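Local coordinates for protein nicotinate phosphoribosyltransferase (Vibrio cholerae, PDB 4HL7) that probably catalyses the ATP-assisted formation of nicotinate mononucleotide from nicotinate and phosphoribosyl diphosphate, a step of NAD(+) biosynthesis, at residues A[174-179]-A[332-337]; A[301-306]-A[320-324]. One frame throughout, in Å; residues are numbered along the deposited sequence.

Both contacts belong to the barrel-like parallel sheet and the helices outside it, on the same side of the chain's centre, with their own centres about 15 Å apart. Interaction 2 packs helix 298-311 onto the strand that follows it, 320-323; after a short loop the chain enters helix 329-339, which in interaction 1 meets the loop leading to strand 181-183. The two touch where Leu335 CD1 lies 4.1 Å from Phe323 CD1. Interaction 2, with its centre about 17 Å from the centre of the chain, is wholly buried and apolar; interaction 1, at about 24 Å, is partly exposed and adds a salt bridge and a water. His232, predicted to be autophosphorylated but unmodified here, belongs to neither contact.

Interaction 1 of 2, residues A[174-179]-A[332-337]; sequences RGINNF and ALELCE
The irregular segment 174-179, turning out of a helix through a Schellman motif at Gly175, runs beside helical residues 332-337, with the CA atoms of Asn178 and Cys336 6.1 Å apart. Arg174 grips Glu337 side-on: NE donates to OE1 at 3.0 Å, nearly straight (173°), and NH2 reaches OE2 at 2.9 Å. Both nitrogens meet the carboxylate from above its plane, and Leu333 CD1 lies over one guanidinium face. A water donates to Glu337 OE1 and to Arg174 O. Next to the salt bridge Ile176 packs on the helix, its CG2 3.7 Å from Cys336 CB and its CD1 against Leu333 CD2. Asn178 ND2 donates in its own amide plane to Cys336 O at 3.0 Å. Phe179, its CG anti to the backbone N (chi1 177°), lays its ring edge against Ala332 CB and Cys336 SG, the latter a sulfur-aromatic contact. The loop between helix 155-174 and strand 181-183 is thus held against helix 329-339. Phe179 and Leu333 also pack on helix 155-174, where Glu170 forms a salt bridge with Arg174 NH1; Ala332 and Cys336 rest on Phe347 of strand 344-349, the neighbour of 181-183 in the parallel sheet.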
loop_
_atom_site.group_PDB
_atom_site.type_symbol
_atom_site.label_atom_id
_atom_site.label_comp_id
_atom_site.label_asym_id
_atom_site.label_seq_id
_atom_site.Cartn_x
_atom_site.Cartn_y
_atom_site.Cartn_z
ATOM N N ARG A 174 -28.172 -9.382 9.248
ATOM C CA ARG A 174 -28.536 -8.539 8.130
ATOM C C ARG A 174 -28.551 -9.318 6.844
ATOM O O ARG A 174 -28.865 -8.763 5.794
ATOM C CB ARG A 174 -27.597 -7.323 8.062
ATOM C CG ARG A 174 -27.888 -6.289 9.182
ATOM C CD ARG A 174 -26.609 -5.641 9.737
ATOM N NE ARG A 174 -25.990 -4.750 8.769
ATOM C CZ ARG A 174 -24.967 -3.927 9.048
ATOM N NH1 ARG A 174 -24.424 -3.928 10.289
ATOM N NH2 ARG A 174 -24.465 -3.168 8.092
ATOM N N GLY A 175 -28.217 -10.602 6.918
ATOM C CA GLY A 175 -28.293 -11.470 5.727
ATOM C C GLY A 175 -27.313 -11.039 4.622
ATOM O O GLY A 175 -27.648 -11.047 3.406
ATOM N N ILE A 176 -26.123 -10.604 5.037
ATOM C CA ILE A 176 -25.094 -10.125 4.102
ATOM C C ILE A 176 -24.340 -11.325 3.482
ATOM O O ILE A 176 -23.808 -12.165 4.181
ATOM C CB ILE A 176 -24.140 -9.104 4.787
ATOM C CG1 ILE A 176 -24.905 -7.832 5.153
ATOM C CG2 ILE A 176 -22.889 -8.784 3.905
ATOM C CD1 ILE A 176 -24.185 -6.966 6.185
ATOM N N ASN A 177 -24.295 -11.396 2.156
ATOM C CA ASN A 177 -23.667 -12.549 1.548
ATOM C C ASN A 177 -22.457 -12.169 0.679
ATOM O O ASN A 177 -21.884 -13.037 -0.004
ATOM C CB ASN A 177 -24.697 -13.361 0.754
ATOM C CG ASN A 177 -25.302 -12.571 -0.374
ATOM O OD1 ASN A 177 -24.671 -11.670 -0.931
ATOM N ND2 ASN A 177 -26.546 -12.899 -0.721
ATOM N N ASN A 178 -22.033 -10.901 0.767
ATOM C CA ASN A 178 -20.958 -10.372 -0.105
ATOM C C ASN A 178 -19.766 -9.775 0.671
ATOM O O ASN A 178 -18.959 -9.014 0.102
ATOM C CB ASN A 178 -21.470 -9.375 -1.196
ATOM C CG ASN A 178 -22.120 -8.091 -0.611
ATOM O OD1 ASN A 178 -22.672 -8.117 0.501
ATOM N ND2 ASN A 178 -22.174 -7.051 -1.397
ATOM N N PHE A 179 -19.638 -10.135 1.958
ATOM C CA PHE A 179 -18.456 -9.660 2.697
ATOM C C PHE A 179 -17.212 -10.439 2.195
ATOM O O PHE A 179 -17.231 -11.681 2.094
ATOM C CB PHE A 179 -18.623 -9.849 4.216
ATOM C CG PHE A 179 -17.396 -9.445 5.012
ATOM C CD1 PHE A 179 -17.072 -8.068 5.203
ATOM C CD2 PHE A 179 -16.535 -10.404 5.504
ATOM C CE1 PHE A 179 -15.918 -7.703 5.895
ATOM C CE2 PHE A 179 -15.396 -10.048 6.256
ATOM C CZ PHE A 179 -15.080 -8.683 6.417
ATOM N N ALA A 332 -17.258 -1.658 6.416
ATOM C CA ALA A 332 -17.245 -2.639 5.339
ATOM C C ALA A 332 -18.672 -3.180 5.164
ATOM O O ALA A 332 -19.193 -3.229 4.027
ATOM C CB ALA A 332 -16.266 -3.741 5.641
ATOM N N LEU A 333 -19.337 -3.491 6.295
ATOM C CA LEU A 333 -20.718 -4.061 6.177
ATOM C C LEU A 333 -21.679 -3.079 5.528
ATOM O O LEU A 333 -22.577 -3.465 4.763
ATOM C CB LEU A 333 -21.237 -4.578 7.513
ATOM C CG LEU A 333 -20.464 -5.763 8.121
ATOM C CD1 LEU A 333 -21.075 -6.239 9.475
ATOM C CD2 LEU A 333 -20.288 -6.940 7.151
ATOM N N GLU A 334 -21.543 -1.804 5.858
ATOM C CA GLU A 334 -22.346 -0.752 5.219
ATOM C C GLU A 334 -22.139 -0.734 3.700
ATOM O O GLU A 334 -23.109 -0.527 2.906
ATOM C CB GLU A 334 -21.970 0.622 5.801
ATOM C CG GLU A 334 -22.845 1.752 5.324
ATOM C CD GLU A 334 -22.379 3.121 5.821
ATOM O OE1 GLU A 334 -23.236 4.025 5.788
ATOM O OE2 GLU A 334 -21.180 3.292 6.212
ATOM N N LEU A 335 -20.884 -0.871 3.290
ATOM C CA LEU A 335 -20.549 -0.893 1.852
ATOM C C LEU A 335 -21.110 -2.161 1.221
ATOM O O LEU A 335 -21.591 -2.099 0.073
ATOM C CB LEU A 335 -19.027 -0.762 1.649
ATOM C CG LEU A 335 -18.639 0.721 1.816
ATOM C CD1 LEU A 335 -17.119 0.824 2.027
ATOM C CD2 LEU A 335 -19.045 1.592 0.641
ATOM N N CYS A 336 -21.072 -3.288 1.973
ATOM C CA CYS A 336 -21.675 -4.559 1.470
ATOM C C CYS A 336 -23.143 -4.363 1.083
ATOM O O CYS A 336 -23.564 -4.788 0.015
ATOM C CB CYS A 336 -21.622 -5.650 2.515
ATOM S SG CYS A 336 -19.973 -6.342 2.805
ATOM N N GLU A 337 -23.908 -3.718 1.978
ATOM C CA GLU A 337 -25.344 -3.520 1.727
ATOM C C GLU A 337 -25.578 -2.593 0.543
ATOM O O GLU A 337 -26.535 -2.790 -0.240
ATOM C CB GLU A 337 -26.014 -2.991 2.995
ATOM C CG GLU A 337 -26.080 -4.124 4.025
ATOM C CD GLU A 337 -26.546 -3.722 5.411
ATOM O OE1 GLU A 337 -27.221 -4.560 6.022
ATOM O OE2 GLU A 337 -26.233 -2.590 5.905
HETATM O O HOH W 1 -28.649 -6.206 4.501
#

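Interaction 2 of 2, residues A[301-306]-A[320-324]; sequences WGDKMI and LFIFS
Helix 301-306 lies over strand 320-323 nearly antiparallel to it, the short axes 10.8 Å apart at 162°, and Gly302 and Phe321 are the closest pair of CA atoms at 7.6 Å. Phe321 points its side chain at the helix and is met there by four residues. Trp301 presents the edge of its six-membered ring to one face of Phe321 in an edge-to-face pair, planes at 59°, with CZ3 3.6 Å from Phe321 CG near the rim of that ring. The far end of the phenyl ring reaches the helix backbone at Gly302, where CE2 comes within 3.6 Å of CA; with no side chain on Gly302, the ring can lie this close. Beyond it, CZ meets the CB of selenomethionine Met305 at 3.4 Å and, more loosely, Ile306 CG1. This is the return half of a right-handed beta-alpha-beta crossover: strand 290-293 leads into helix 298-311, which packs back on the neighbouring parallel strand 320-323, the unit that builds the barrel of this family. Trp301 CG is anti to the backbone N, which lets the far end of the indole reach the strand. There it meets a second ring: CZ3 lies 3.6 Å from Phe323 CE1, the edge of Trp301 turned toward the face of Phe323 in an offset edge-to-face pair with planes at 73°, completing a three-ring aromatic cluster. The CG of Met305 sits over one face of the indole, toward the rim, and NE1 is hydrogen-bonded to Thr268 OG1. Val291 of strand 290-293 touches Trp301, Met305 and Phe321.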
loop_
_atom_site.group_PDB
_atom_site.type_symbol
_atom_site.label_atom_id
_atom_site.label_comp_id
_atom_site.label_asym_id
_atom_site.label_seq_id
_atom_site.Cartn_x
_atom_site.Cartn_y
_atom_site.Cartn_z
ATOM N N TRP A 301 -18.074 7.376 -5.092
ATOM C CA TRP A 301 -17.031 6.774 -5.959
ATOM C C TRP A 301 -17.579 5.552 -6.664
ATOM O O TRP A 301 -17.462 5.409 -7.906
ATOM C CB TRP A 301 -15.832 6.366 -5.099
ATOM C CG TRP A 301 -14.734 5.628 -5.868
ATOM C CD1 TRP A 301 -13.644 6.177 -6.617
ATOM C CD2 TRP A 301 -14.599 4.220 -5.945
ATOM N NE1 TRP A 301 -12.892 5.137 -7.164
ATOM C CE2 TRP A 301 -13.405 3.939 -6.750
ATOM C CE3 TRP A 301 -15.317 3.148 -5.394
ATOM C CZ2 TRP A 301 -13.005 2.656 -7.020
ATOM C CZ3 TRP A 301 -14.903 1.853 -5.670
ATOM C CH2 TRP A 301 -13.773 1.611 -6.493
ATOM N N GLY A 302 -18.142 4.637 -5.885
ATOM C CA GLY A 302 -18.553 3.343 -6.461
ATOM C C GLY A 302 -19.704 3.612 -7.419
ATOM O O GLY A 302 -19.797 2.980 -8.488
ATOM N N ASP A 303 -20.603 4.559 -7.053
ATOM C CA ASP A 303 -21.765 4.836 -7.944
ATOM C C ASP A 303 -21.244 5.391 -9.264
ATOM O O ASP A 303 -21.757 5.060 -10.352
ATOM C CB ASP A 303 -22.757 5.835 -7.303
ATOM C CG ASP A 303 -23.642 5.191 -6.279
ATOM O OD1 ASP A 303 -23.795 3.958 -6.291
ATOM O OD2 ASP A 303 -24.192 5.936 -5.434
ATOM N N LYS A 304 -20.236 6.271 -9.182
ATOM C CA LYS A 304 -19.660 6.873 -10.396
ATOM C C LYS A 304 -18.987 5.818 -11.287
ATOM O O LYS A 304 -19.090 5.858 -12.499
ATOM C CB LYS A 304 -18.619 7.954 -10.043
ATOM C CG LYS A 304 -19.244 9.279 -9.679
ATOM C CD LYS A 304 -18.170 10.333 -9.464
ATOM C CE LYS A 304 -18.839 11.577 -8.914
ATOM N NZ LYS A 304 -17.933 12.738 -8.984
HETATM N N MSE A 305 -18.266 4.905 -10.661
HETATM C CA MSE A 305 -17.573 3.823 -11.406
HETATM C C MSE A 305 -18.591 2.915 -12.068
HETATM O O MSE A 305 -18.424 2.530 -13.192
HETATM C CB MSE A 305 -16.710 2.996 -10.461
HETATM C CG MSE A 305 -15.482 3.769 -9.980
HETATM SE SE MSE A 305 -14.246 4.217 -11.478
HETATM C CE MSE A 305 -14.523 2.659 -12.673
ATOM N N ILE A 306 -19.624 2.529 -11.328
ATOM C CA ILE A 306 -20.723 1.725 -11.907
ATOM C C ILE A 306 -21.321 2.441 -13.113
ATOM O O ILE A 306 -21.479 1.810 -14.168
ATOM C CB ILE A 306 -21.789 1.361 -10.860
ATOM C CG1 ILE A 306 -21.227 0.258 -9.929
ATOM C CG2 ILE A 306 -23.089 0.870 -11.521
ATOM C CD1 ILE A 306 -22.044 0.037 -8.674
ATOM N N LEU A 320 -14.424 -5.759 -10.183
ATOM C CA LEU A 320 -14.177 -5.840 -8.755
ATOM C C LEU A 320 -13.813 -4.449 -8.215
ATOM O O LEU A 320 -12.950 -3.778 -8.771
ATOM C CB LEU A 320 -12.991 -6.787 -8.467
ATOM C CG LEU A 320 -12.489 -6.864 -6.999
ATOM C CD1 LEU A 320 -13.610 -7.438 -6.113
ATOM C CD2 LEU A 320 -11.270 -7.801 -6.926
ATOM N N PHE A 321 -14.451 -4.030 -7.131
ATOM C CA PHE A 321 -14.026 -2.809 -6.410
ATOM C C PHE A 321 -13.294 -3.242 -5.160
ATOM O O PHE A 321 -13.837 -4.016 -4.397
ATOM C CB PHE A 321 -15.246 -2.068 -5.874
ATOM C CG PHE A 321 -16.031 -1.325 -6.924
ATOM C CD1 PHE A 321 -15.497 -1.122 -8.212
ATOM C CD2 PHE A 321 -17.293 -0.757 -6.588
ATOM C CE1 PHE A 321 -16.203 -0.385 -9.159
ATOM C CE2 PHE A 321 -18.002 -0.030 -7.584
ATOM C CZ PHE A 321 -17.455 0.133 -8.826
ATOM N N ILE A 322 -12.065 -2.777 -4.967
ATOM C CA ILE A 322 -11.367 -2.985 -3.667
ATOM C C ILE A 322 -11.458 -1.647 -2.947
ATOM O O ILE A 322 -10.973 -0.621 -3.465
ATOM C CB ILE A 322 -9.866 -3.335 -3.854
ATOM C CG1 ILE A 322 -9.761 -4.594 -4.730
ATOM C CG2 ILE A 322 -9.197 -3.515 -2.470
ATOM C CD1 ILE A 322 -8.567 -5.497 -4.450
ATOM N N PHE A 323 -12.112 -1.644 -1.790
ATOM C CA PHE A 323 -12.176 -0.458 -0.914
ATOM C C PHE A 323 -11.013 -0.570 0.093
ATOM O O PHE A 323 -10.835 -1.618 0.685
ATOM C CB PHE A 323 -13.516 -0.475 -0.166
ATOM C CG PHE A 323 -14.672 -0.267 -1.057
ATOM C CD1 PHE A 323 -15.020 1.016 -1.461
ATOM C CD2 PHE A 323 -15.398 -1.365 -1.534
ATOM C CE1 PHE A 323 -16.121 1.222 -2.323
ATOM C CE2 PHE A 323 -16.510 -1.154 -2.401
ATOM C CZ PHE A 323 -16.832 0.139 -2.790
ATOM N N SER A 324 -10.216 0.477 0.234
ATOM C CA SER A 324 -9.005 0.411 1.082
ATOM C C SER A 324 -8.760 1.660 1.944
ATOM O O SER A 324 -7.662 1.792 2.515
ATOM C CB SER A 324 -7.768 0.162 0.206
ATOM O OG SER A 324 -7.489 1.301 -0.647
#